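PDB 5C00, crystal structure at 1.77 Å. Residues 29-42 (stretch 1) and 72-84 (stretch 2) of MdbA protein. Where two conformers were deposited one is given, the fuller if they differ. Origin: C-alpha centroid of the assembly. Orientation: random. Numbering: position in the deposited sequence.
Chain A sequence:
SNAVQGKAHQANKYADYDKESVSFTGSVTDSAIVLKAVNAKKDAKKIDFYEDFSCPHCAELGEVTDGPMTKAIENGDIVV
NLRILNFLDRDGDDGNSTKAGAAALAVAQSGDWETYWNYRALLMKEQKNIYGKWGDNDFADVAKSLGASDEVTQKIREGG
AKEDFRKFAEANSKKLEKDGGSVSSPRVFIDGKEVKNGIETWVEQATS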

# COMPACT_ATOMS: atom_id res chain seq x y z
N THR A 29 9.92 -4.83 -5.45
CA THR A 29 10.70 -4.82 -6.67
C THR A 29 10.46 -3.51 -7.41
O THR A 29 9.31 -3.09 -7.56
CB THR A 29 10.29 -5.99 -7.59
OG1 THR A 29 10.22 -7.20 -6.81
CG2 THR A 29 11.36 -6.18 -8.71
N ASP A 30 11.55 -2.88 -7.90
CA ASP A 30 11.44 -1.74 -8.80
C ASP A 30 10.57 -0.63 -8.22
O ASP A 30 9.76 -0.10 -8.93
CB ASP A 30 10.89 -2.15 -10.17
CG ASP A 30 10.83 -0.97 -11.18
OD1 ASP A 30 11.73 -0.09 -11.17
OD2 ASP A 30 9.88 -0.87 -11.96
N SER A 31 10.78 -0.31 -6.95
CA SER A 31 10.01 0.71 -6.20
C SER A 31 8.53 0.39 -5.91
O SER A 31 7.81 1.24 -5.42
CB SER A 31 10.07 2.08 -6.87
OG SER A 31 11.40 2.44 -7.20
N ALA A 32 8.09 -0.82 -6.23
CA ALA A 32 6.71 -1.21 -6.05
C ALA A 32 6.64 -2.29 -5.01
O ALA A 32 7.60 -3.08 -4.80
CB ALA A 32 6.13 -1.73 -7.34
N ILE A 33 5.48 -2.35 -4.37
CA ILE A 33 5.14 -3.48 -3.59
C ILE A 33 4.25 -4.29 -4.50
O ILE A 33 3.14 -3.88 -4.83
CB ILE A 33 4.45 -3.11 -2.27
CG1 ILE A 33 5.41 -2.33 -1.37
CG2 ILE A 33 3.94 -4.36 -1.58
CD1 ILE A 33 4.75 -1.45 -0.33
N VAL A 34 4.74 -5.46 -4.89
CA VAL A 34 4.08 -6.26 -5.89
C VAL A 34 3.25 -7.38 -5.27
O VAL A 34 3.76 -8.14 -4.46
CB VAL A 34 5.12 -6.84 -6.89
CG1 VAL A 34 4.41 -7.45 -8.09
CG2 VAL A 34 6.07 -5.76 -7.38
N LEU A 35 1.95 -7.43 -5.58
CA LEU A 35 1.09 -8.51 -5.08
C LEU A 35 0.75 -9.43 -6.23
O LEU A 35 0.37 -8.97 -7.29
CB LEU A 35 -0.18 -7.95 -4.46
CG LEU A 35 0.08 -6.92 -3.38
CD1 LEU A 35 -1.26 -6.47 -2.85
CD2 LEU A 35 0.91 -7.48 -2.26
N LYS A 36 0.91 -10.72 -6.02
CA LYS A 36 0.78 -11.71 -7.08
C LYS A 36 0.48 -13.07 -6.51
O LYS A 36 0.88 -13.39 -5.41
CB LYS A 36 2.09 -11.77 -7.86
CG LYS A 36 3.28 -11.92 -6.93
CD LYS A 36 4.62 -11.70 -7.66
CE LYS A 36 5.60 -10.94 -6.77
NZ LYS A 36 7.03 -11.07 -7.26
N ALA A 37 -0.24 -13.88 -7.27
CA ALA A 37 -0.41 -15.26 -6.94
C ALA A 37 0.94 -16.00 -7.01
O ALA A 37 1.80 -15.64 -7.80
CB ALA A 37 -1.40 -15.90 -7.87
N VAL A 38 1.05 -17.05 -6.21
CA VAL A 38 2.19 -18.00 -6.27
C VAL A 38 2.44 -18.48 -7.70
O VAL A 38 3.59 -18.46 -8.19
CB VAL A 38 1.99 -19.16 -5.27
CG1 VAL A 38 3.02 -20.27 -5.46
CG2 VAL A 38 2.09 -18.62 -3.87
N ASN A 39 1.36 -18.86 -8.38
CA ASN A 39 1.45 -19.32 -9.76
C ASN A 39 0.66 -18.39 -10.65
O ASN A 39 -0.32 -18.77 -11.27
CB ASN A 39 0.94 -20.77 -9.87
CG ASN A 39 1.93 -21.78 -9.28
OD1 ASN A 39 3.14 -21.78 -9.61
ND2 ASN A 39 1.43 -22.67 -8.44
N ALA A 40 1.09 -17.14 -10.68
CA ALA A 40 0.49 -16.16 -11.54
C ALA A 40 0.78 -16.57 -12.98
O ALA A 40 1.83 -17.12 -13.29
CB ALA A 40 1.05 -14.79 -11.26
N LYS A 41 -0.18 -16.29 -13.84
CA LYS A 41 -0.03 -16.56 -15.25
C LYS A 41 1.05 -15.64 -15.81
O LYS A 41 1.15 -14.45 -15.46
CB LYS A 41 -1.35 -16.32 -15.97
CG LYS A 41 -2.47 -17.18 -15.42
CD LYS A 41 -3.82 -16.72 -15.94
CE LYS A 41 -4.95 -17.53 -15.32
NZ LYS A 41 -6.26 -16.98 -15.78
N LYS A 42 1.87 -16.20 -16.70
CA LYS A 42 2.84 -15.39 -17.43
C LYS A 42 2.18 -14.29 -18.26
O LYS A 42 2.82 -13.29 -18.53
CB LYS A 42 3.73 -16.27 -18.30
CG LYS A 42 4.85 -16.95 -17.54
CD LYS A 42 6.02 -16.00 -17.30
CE LYS A 42 7.36 -16.70 -17.54
NZ LYS A 42 8.51 -15.79 -17.31
N ALA A 72 -8.88 -11.19 -8.09
CA ALA A 72 -8.23 -11.26 -9.39
C ALA A 72 -6.76 -11.60 -9.25
O ALA A 72 -6.19 -12.31 -10.09
CB ALA A 72 -8.42 -9.93 -10.12
N ILE A 73 -6.14 -11.07 -8.20
CA ILE A 73 -4.78 -11.41 -7.86
C ILE A 73 -4.75 -12.88 -7.46
O ILE A 73 -3.94 -13.62 -7.97
CB ILE A 73 -4.20 -10.56 -6.70
CG1 ILE A 73 -4.10 -9.08 -7.06
CG2 ILE A 73 -2.83 -11.06 -6.33
CD1 ILE A 73 -3.90 -8.19 -5.83
N GLU A 74 -5.64 -13.33 -6.58
CA GLU A 74 -5.55 -14.74 -6.13
C GLU A 74 -5.80 -15.71 -7.29
O GLU A 74 -5.21 -16.79 -7.31
CB GLU A 74 -6.51 -14.99 -4.95
CG GLU A 74 -6.06 -14.33 -3.68
CD GLU A 74 -7.11 -14.33 -2.58
OE1 GLU A 74 -8.29 -14.41 -2.92
OE2 GLU A 74 -6.75 -14.20 -1.37
N ASN A 75 -6.62 -15.31 -8.27
CA ASN A 75 -6.86 -16.07 -9.51
C ASN A 75 -5.73 -16.11 -10.51
O ASN A 75 -5.76 -16.87 -11.50
CB ASN A 75 -8.00 -15.43 -10.29
CG ASN A 75 -9.32 -15.71 -9.68
OD1 ASN A 75 -9.42 -16.52 -8.76
ND2 ASN A 75 -10.36 -15.04 -10.18
N GLY A 76 -4.71 -15.28 -10.31
CA GLY A 76 -3.57 -15.24 -11.23
C GLY A 76 -3.78 -14.39 -12.48
O GLY A 76 -2.94 -14.41 -13.39
N ASP A 77 -4.86 -13.59 -12.50
CA ASP A 77 -5.23 -12.78 -13.67
C ASP A 77 -4.55 -11.42 -13.75
O ASP A 77 -4.43 -10.84 -14.86
CB ASP A 77 -6.75 -12.53 -13.70
CG ASP A 77 -7.56 -13.82 -13.95
OD1 ASP A 77 -7.08 -14.67 -14.74
OD2 ASP A 77 -8.66 -13.98 -13.35
N ILE A 78 -4.19 -10.86 -12.60
CA ILE A 78 -3.42 -9.63 -12.56
C ILE A 78 -2.27 -9.72 -11.59
O ILE A 78 -2.33 -10.50 -10.64
CB ILE A 78 -4.31 -8.44 -12.17
CG1 ILE A 78 -4.91 -8.56 -10.77
CG2 ILE A 78 -5.42 -8.32 -13.17
CD1 ILE A 78 -5.67 -7.33 -10.36
N VAL A 79 -1.22 -8.97 -11.88
CA VAL A 79 -0.13 -8.73 -10.96
C VAL A 79 -0.14 -7.25 -10.63
O VAL A 79 -0.12 -6.44 -11.54
CB VAL A 79 1.19 -9.16 -11.60
CG1 VAL A 79 2.38 -8.75 -10.74
CG2 VAL A 79 1.16 -10.67 -11.76
N VAL A 80 -0.27 -6.90 -9.35
CA VAL A 80 -0.43 -5.49 -8.97
C VAL A 80 0.82 -4.86 -8.39
O VAL A 80 1.35 -5.28 -7.35
CB VAL A 80 -1.62 -5.28 -7.99
CG1 VAL A 80 -1.75 -3.79 -7.71
CG2 VAL A 80 -2.91 -5.78 -8.62
N ASN A 81 1.31 -3.87 -9.11
CA ASN A 81 2.39 -3.08 -8.58
C ASN A 81 1.83 -1.88 -7.83
O ASN A 81 1.43 -0.91 -8.44
CB ASN A 81 3.30 -2.61 -9.71
CG ASN A 81 3.84 -3.76 -10.51
OD1 ASN A 81 4.82 -4.37 -10.13
ND2 ASN A 81 3.18 -4.09 -11.59
N LEU A 82 1.90 -1.95 -6.50
CA LEU A 82 1.49 -0.87 -5.65
C LEU A 82 2.65 0.12 -5.57
O LEU A 82 3.75 -0.23 -5.09
CB LEU A 82 1.10 -1.34 -4.25
CG LEU A 82 -0.14 -2.23 -4.16
CD1 LEU A 82 -0.22 -2.79 -2.76
CD2 LEU A 82 -1.39 -1.45 -4.51
N ARG A 83 2.42 1.29 -6.16
CA ARG A 83 3.41 2.35 -6.29
C ARG A 83 2.99 3.49 -5.38
O ARG A 83 2.12 4.32 -5.72
CB ARG A 83 3.51 2.77 -7.74
CG ARG A 83 4.11 1.65 -8.62
CD ARG A 83 4.55 2.12 -10.02
NE ARG A 83 5.21 1.01 -10.69
CZ ARG A 83 6.46 0.62 -10.46
NH1 ARG A 83 7.23 1.26 -9.61
NH2 ARG A 83 6.94 -0.46 -11.07
N ILE A 84 3.56 3.45 -4.18
CA ILE A 84 3.18 4.38 -3.15
C ILE A 84 3.90 5.71 -3.22
O ILE A 84 5.12 5.82 -3.41
CB ILE A 84 3.32 3.77 -1.72
CG1 ILE A 84 2.71 2.35 -1.65
CG2 ILE A 84 2.66 4.70 -0.72
CD1 ILE A 84 1.31 2.25 -2.16
O HOH W 1 7.78 -3.97 -9.86
O HOH W 2 5.70 1.30 -3.66
O HOH W 3 -1.72 -13.01 -9.63

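The contact between these two stretches of MdbA illustrates how a short antiparallel strand pair, closed by four backbone hydrogen bonds, is extended at each end by a salt bridge and by water. Strand 32-36 runs against strand 78-84 at 156°, and the register follows the usual alternation. At the hydrogen-bonded pair Ile33 and Leu82, Ile33 N donates to Leu82 O and Leu82 N to Ile33 O, both at 2.8 Å; two residues on, Leu35 N reaches Val80 O at 2.8 Å and Val80 N reaches Leu35 O at 3.0 Å. Between them lies the non-hydrogen-bonded pair Val34 and Asn81, where Val34 CA approaches Val80 O at 3.2 Å in a CA-H...O contact.

Side chains sort by sheet face. Ile33, Leu35, Val80 and Leu82 share one, where Leu35 CD1 meets Leu82 CD1 at 3.8 Å and Leu35 CB also packs on Ile73 CD1 of the helix at 4.0 Å. Val34 and Asn81 lie on the other; there Val34 CG1 touches Val79 CG1 at 3.6 Å.

Where the strand pairing gives way to the turn at Thr29 to Ala32, Arg83 takes over. Its NH1 donates to Asp30 O at 3.0 Å and its NH2 forms a salt bridge with Asp30 OD2 at 3.1 Å, while the methyl of Ala32 covers one face of the guanidinium. A water donating to both Ser31 O and Leu82 O and accepting from Ile84 N continues the link.

Beyond the other end, a second water joins Ala37 N to Ile73 O and Ile78 O. Gly76, with positive phi, ends the helix in a Schellman motif; a CB there would lie 3.6 Å from Asn39 O and be jammed against the preceding carbonyl. Lys41 NZ closes the contact on Asp77 OD1, a 2.7 Å salt bridge.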